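Local coordinates for protein insecticidal Delta-Endotoxin Cry8Ea1 (PDB 3EB7) that is an insecticidal delta-endotoxin of Bacillus thuringiensis, toxic to Holotrichia parallela larvae and probably acting, like other three-domain Cry toxins, by forming pores in gut-cell membranes, at residues N441-D446 / Q497-R502; R228-E233 / R582-P587. All coordinates share one frame; numbering follows the deposited sequence.

Interaction 1. Residues N441-D446 / Q497-R502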
# COMPACT_ATOMS: atom_id res chain seq x y z
N ASN A 441 -6.18 15.05 5.60
CA ASN A 441 -7.47 14.77 4.95
C ASN A 441 -7.99 15.97 4.10
O ASN A 441 -9.09 16.51 4.34
CB ASN A 441 -8.53 14.33 5.97
CG ASN A 441 -8.21 13.00 6.59
OD1 ASN A 441 -7.68 12.10 5.93
ND2 ASN A 441 -8.54 12.85 7.88
N THR A 442 -7.18 16.37 3.14
CA THR A 442 -7.48 17.48 2.25
C THR A 442 -8.58 17.08 1.31
O THR A 442 -8.56 15.98 0.77
CB THR A 442 -6.22 17.90 1.45
OG1 THR A 442 -5.21 18.33 2.36
CG2 THR A 442 -6.50 19.06 0.47
N VAL A 443 -9.54 17.99 1.10
CA VAL A 443 -10.62 17.83 0.12
C VAL A 443 -10.37 18.84 -1.00
O VAL A 443 -10.29 20.07 -0.74
CB VAL A 443 -12.03 18.05 0.79
CG1 VAL A 443 -13.19 17.84 -0.20
CG2 VAL A 443 -12.20 17.11 1.96
N TYR A 444 -10.22 18.31 -2.21
CA TYR A 444 -9.98 19.09 -3.43
C TYR A 444 -11.26 19.54 -4.13
O TYR A 444 -12.22 18.78 -4.22
CB TYR A 444 -9.09 18.32 -4.42
CG TYR A 444 -7.79 17.90 -3.77
CD1 TYR A 444 -7.68 16.67 -3.13
CD2 TYR A 444 -6.68 18.76 -3.76
CE1 TYR A 444 -6.50 16.29 -2.49
CE2 TYR A 444 -5.51 18.40 -3.13
CZ TYR A 444 -5.42 17.16 -2.50
OH TYR A 444 -4.26 16.79 -1.88
N SER A 445 -11.26 20.77 -4.64
CA SER A 445 -12.43 21.32 -5.34
C SER A 445 -12.53 20.73 -6.72
O SER A 445 -13.59 20.75 -7.32
CB SER A 445 -12.29 22.82 -5.53
OG SER A 445 -12.02 23.45 -4.30
N ASP A 446 -11.42 20.27 -7.25
CA ASP A 446 -11.34 19.93 -8.65
C ASP A 446 -10.97 18.46 -8.92
O ASP A 446 -10.66 18.08 -10.04
CB ASP A 446 -10.44 20.95 -9.39
CG ASP A 446 -8.95 20.90 -8.97
OD1 ASP A 446 -8.58 20.48 -7.84
OD2 ASP A 446 -8.12 21.32 -9.83
N GLN A 497 -18.21 25.61 -3.04
CA GLN A 497 -18.20 24.44 -3.91
C GLN A 497 -19.13 23.36 -3.34
O GLN A 497 -19.01 22.96 -2.17
CB GLN A 497 -16.78 23.90 -4.00
CG GLN A 497 -16.64 22.59 -4.72
CD GLN A 497 -16.89 22.75 -6.17
OE1 GLN A 497 -16.39 23.68 -6.77
NE2 GLN A 497 -17.68 21.85 -6.75
N LYS A 498 -20.07 22.91 -4.18
CA LYS A 498 -20.90 21.74 -3.85
C LYS A 498 -20.17 20.40 -4.04
O LYS A 498 -19.35 20.24 -4.95
CB LYS A 498 -22.17 21.71 -4.71
CG LYS A 498 -23.00 22.96 -4.66
CD LYS A 498 -23.59 23.15 -3.29
CE LYS A 498 -24.99 23.74 -3.41
NZ LYS A 498 -25.18 24.43 -4.74
N TYR A 499 -20.51 19.45 -3.20
CA TYR A 499 -19.99 18.11 -3.27
C TYR A 499 -21.17 17.16 -3.10
O TYR A 499 -22.13 17.45 -2.38
CB TYR A 499 -18.99 17.85 -2.12
CG TYR A 499 -17.70 18.64 -2.20
CD1 TYR A 499 -17.56 19.85 -1.51
CD2 TYR A 499 -16.63 18.18 -2.98
CE1 TYR A 499 -16.39 20.60 -1.59
CE2 TYR A 499 -15.45 18.91 -3.07
CZ TYR A 499 -15.33 20.13 -2.37
OH TYR A 499 -14.16 20.85 -2.44
N ARG A 500 -21.08 16.01 -3.75
CA ARG A 500 -21.88 14.88 -3.35
C ARG A 500 -20.90 13.80 -2.95
O ARG A 500 -19.71 13.89 -3.25
CB ARG A 500 -22.81 14.42 -4.47
CG ARG A 500 -22.12 13.78 -5.62
CD ARG A 500 -23.03 13.57 -6.81
NE ARG A 500 -22.49 12.64 -7.79
CZ ARG A 500 -22.30 11.34 -7.58
NH1 ARG A 500 -22.60 10.78 -6.39
NH2 ARG A 500 -21.82 10.57 -8.55
N VAL A 501 -21.44 12.78 -2.30
CA VAL A 501 -20.71 11.75 -1.61
C VAL A 501 -21.18 10.38 -2.11
O VAL A 501 -22.37 10.15 -2.29
CB VAL A 501 -21.01 11.82 -0.06
CG1 VAL A 501 -20.68 10.53 0.65
CG2 VAL A 501 -20.25 12.97 0.57
N ARG A 502 -20.23 9.46 -2.28
CA ARG A 502 -20.57 8.06 -2.39
C ARG A 502 -19.63 7.27 -1.49
O ARG A 502 -18.49 7.66 -1.28
CB ARG A 502 -20.55 7.55 -3.83
CG ARG A 502 -19.33 7.93 -4.62
CD ARG A 502 -19.29 7.16 -5.91
NE ARG A 502 -17.95 7.25 -6.42
CZ ARG A 502 -17.62 7.50 -7.68
NH1 ARG A 502 -18.56 7.62 -8.60
NH2 ARG A 502 -16.33 7.57 -8.02
O HOH W 1 -14.30 23.53 -1.76
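Tyr-499 reaches across with the outer end of its ring, overlapping Val-443, Tyr-444 and Ser-445 in turn. The CG1 methyl of Val-443, set anti to the backbone N (chi1 -178°), lies 3.8 Å from Tyr-499 CE2 and equally near CZ, the two side chains running antiparallel alongside one another. From the ring edge, close to its plane, the carbonyl of Tyr-444 comes in, its O 3.4 Å from Tyr-499 CE2. Ser-445 CA sits 3.4 Å from the phenol OH. The contact spans the C-terminal beta sandwich, domain III of a three-domain Cry toxin: strand 442-443 edges one sheet beside strand 482-491, while strand 498-507 belongs to the other, and Leu-585 and Ile-491 also pack on Val-443. The Tyr-499 hydroxyl donates a hydrogen bond to a water 2.8 Å from OH, and that water donates only a weak bond to Ser-445 OG, whose stronger partner is Ser-493 O. Beside the ring, Gln-497 lays its amide carbon CD 4.0 Å from Ser-445 O. Its chain bends at chi2 (70°), and NE2 bonds to Lys-498 O at 2.9 Å, on a lone pair in the carbonyl plane; Asn-589 OD1 is a further partner of this NE2.

Interaction 2. Residues R228-E233 / R582-P587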
# COMPACT_ATOMS: atom_id res chain seq x y z
N ARG A 228 -15.81 5.63 -16.46
CA ARG A 228 -17.18 6.01 -16.18
C ARG A 228 -17.36 6.31 -14.69
O ARG A 228 -18.02 7.26 -14.35
CB ARG A 228 -18.19 4.96 -16.67
CG ARG A 228 -17.97 4.60 -18.11
CD ARG A 228 -19.19 4.02 -18.75
NE ARG A 228 -18.84 3.47 -20.06
CZ ARG A 228 -19.61 2.63 -20.77
NH1 ARG A 228 -20.80 2.25 -20.29
NH2 ARG A 228 -19.19 2.19 -21.96
N THR A 229 -16.75 5.50 -13.83
CA THR A 229 -16.82 5.72 -12.37
C THR A 229 -15.88 6.82 -11.90
O THR A 229 -16.22 7.57 -10.97
CB THR A 229 -16.61 4.39 -11.61
OG1 THR A 229 -17.53 3.45 -12.14
CG2 THR A 229 -16.87 4.50 -10.12
N TYR A 230 -14.73 6.95 -12.55
CA TYR A 230 -13.75 8.00 -12.26
C TYR A 230 -13.43 8.83 -13.52
O TYR A 230 -12.38 8.64 -14.14
CB TYR A 230 -12.48 7.38 -11.62
CG TYR A 230 -12.78 6.59 -10.35
CD1 TYR A 230 -13.14 5.24 -10.41
CD2 TYR A 230 -12.76 7.20 -9.09
CE1 TYR A 230 -13.45 4.52 -9.27
CE2 TYR A 230 -13.05 6.47 -7.93
CZ TYR A 230 -13.40 5.15 -8.03
OH TYR A 230 -13.71 4.44 -6.91
N PRO A 231 -14.37 9.72 -13.93
CA PRO A 231 -14.23 10.47 -15.18
C PRO A 231 -13.27 11.68 -15.06
O PRO A 231 -13.06 12.41 -16.03
CB PRO A 231 -15.67 10.93 -15.44
CG PRO A 231 -16.21 11.19 -14.05
CD PRO A 231 -15.65 10.05 -13.24
N MET A 232 -12.69 11.88 -13.90
CA MET A 232 -11.79 12.98 -13.69
C MET A 232 -10.72 12.57 -12.69
O MET A 232 -10.86 11.58 -11.96
CB MET A 232 -12.54 14.23 -13.19
CG MET A 232 -12.95 14.19 -11.73
SD MET A 232 -14.17 15.44 -11.25
CE MET A 232 -15.71 14.58 -11.60
N GLU A 233 -9.66 13.37 -12.65
CA GLU A 233 -8.57 13.22 -11.70
C GLU A 233 -9.04 12.78 -10.30
O GLU A 233 -9.96 13.40 -9.71
CB GLU A 233 -7.79 14.53 -11.65
CG GLU A 233 -6.55 14.44 -10.78
CD GLU A 233 -5.51 15.47 -11.18
OE1 GLU A 233 -4.75 15.91 -10.27
OE2 GLU A 233 -5.46 15.83 -12.39
N ARG A 582 -14.44 3.48 2.22
CA ARG A 582 -14.03 4.85 2.02
C ARG A 582 -15.20 5.73 1.61
O ARG A 582 -16.22 5.24 1.12
CB ARG A 582 -12.95 4.90 0.93
CG ARG A 582 -13.38 4.35 -0.44
CD ARG A 582 -12.24 4.59 -1.42
NE ARG A 582 -12.36 3.93 -2.72
CZ ARG A 582 -11.61 2.90 -3.12
NH1 ARG A 582 -11.76 2.37 -4.34
NH2 ARG A 582 -10.72 2.38 -2.30
N ILE A 583 -15.03 7.02 1.79
CA ILE A 583 -15.95 8.01 1.24
C ILE A 583 -15.23 8.64 0.07
O ILE A 583 -14.03 8.90 0.15
CB ILE A 583 -16.22 9.13 2.23
CG1 ILE A 583 -16.90 8.62 3.49
CG2 ILE A 583 -17.03 10.26 1.57
CD1 ILE A 583 -16.57 9.52 4.72
N GLU A 584 -15.95 8.87 -1.02
CA GLU A 584 -15.42 9.66 -2.13
C GLU A 584 -16.29 10.89 -2.23
O GLU A 584 -17.52 10.80 -2.19
CB GLU A 584 -15.36 8.88 -3.45
CG GLU A 584 -14.71 7.49 -3.29
CD GLU A 584 -14.65 6.70 -4.58
OE1 GLU A 584 -15.48 6.92 -5.47
OE2 GLU A 584 -13.75 5.85 -4.73
N LEU A 585 -15.61 12.03 -2.32
CA LEU A 585 -16.19 13.34 -2.46
C LEU A 585 -16.01 13.78 -3.89
O LEU A 585 -14.89 13.77 -4.42
CB LEU A 585 -15.51 14.32 -1.50
CG LEU A 585 -15.96 14.13 -0.05
CD1 LEU A 585 -14.91 14.64 0.94
CD2 LEU A 585 -17.31 14.83 0.16
N ILE A 586 -17.13 14.16 -4.50
CA ILE A 586 -17.20 14.44 -5.93
C ILE A 586 -17.73 15.86 -6.05
O ILE A 586 -18.86 16.14 -5.65
CB ILE A 586 -18.17 13.41 -6.63
CG1 ILE A 586 -17.70 11.97 -6.38
CG2 ILE A 586 -18.36 13.70 -8.16
CD1 ILE A 586 -18.80 10.96 -6.26
N PRO A 587 -16.92 16.77 -6.63
CA PRO A 587 -17.40 18.15 -6.84
C PRO A 587 -18.58 18.21 -7.85
O PRO A 587 -18.54 17.62 -8.93
CB PRO A 587 -16.16 18.89 -7.38
CG PRO A 587 -15.03 17.98 -7.13
CD PRO A 587 -15.56 16.60 -7.17
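Tyr-230, Met-232 and Glu-584 carry most of this buried contact, in which the segment 228-233, leading from helix 198-220 to strand 234-235, lies against strand 578-588 of the C-terminal beta sandwich. In the three-domain Cry fold this is where the end of the N-terminal helical domain meets domain III, two parts far apart in sequence. The Tyr-230 hydroxyl donates a short hydrogen bond of 2.6 Å from OH to Glu-584 OE2, which accepts it on its syn lone pair. The tyrosine and glutamate side chains are roughly perpendicular, and the ring and carboxylate planes stand 69° apart. OE2 nevertheless lies in the plane of the ring, at its edge, 3.3 Å from Tyr-230 CE2. Glu-584 CG is turned anti to its carbonyl carbon (chi1 -48°), and the chain is extended beyond it, carrying the carboxylate out to the phenol.

A second donor grips the same oxygen: Arg-582 NE makes a salt bridge of 3.1 Å to Glu-584 OE2, arriving on the anti side and 25° out of the carboxylate plane. The other oxygen, OE1, is paired with Arg-502, whose guanidinium also forms a cation-pi contact with Tyr-230. Two arginines and a phenol thus bind this buried carboxylate, which would be expected to favour its ionised form. Phe-546 and Gln-450 add side-chain packing to both Tyr-230 and Glu-584.

Two residues on from Tyr-230, Met-232 makes a looser, apolar contact, with its CB directed toward the strand. Its thioether end meets Ile-586 and Pro-587 at van der Waals range: SD is 4.5 Å from Pro-587 CD, and the terminal methyl CE is 4.4 Å from Ile-586 CG2.

Overall arrangement
The two contacts share one sheet of the C-terminal sandwich, where strands 498-507 and 578-588 run antiparallel as neighbours; their centres are about 9 Å apart. Interaction 1 joins that sheet to residues near the edge strand of the facing one, whereas interaction 2 joins it to the loop between helix 198-220 and strand 234-235. A salt bridge of 2.7 Å from Arg-502 NE to Glu-584 OE1 ties them directly, and Arg-500 O and Ile-586 N, 2.9 Å apart, probably form a backbone hydrogen bond. Pro-587 also meets interaction 1, its CG lying 3.1 Å from Ser-445 O and its CB 3.4 Å from Gln-497 NE2. Along the sequence, both segments of interaction 1 fall between those of interaction 2.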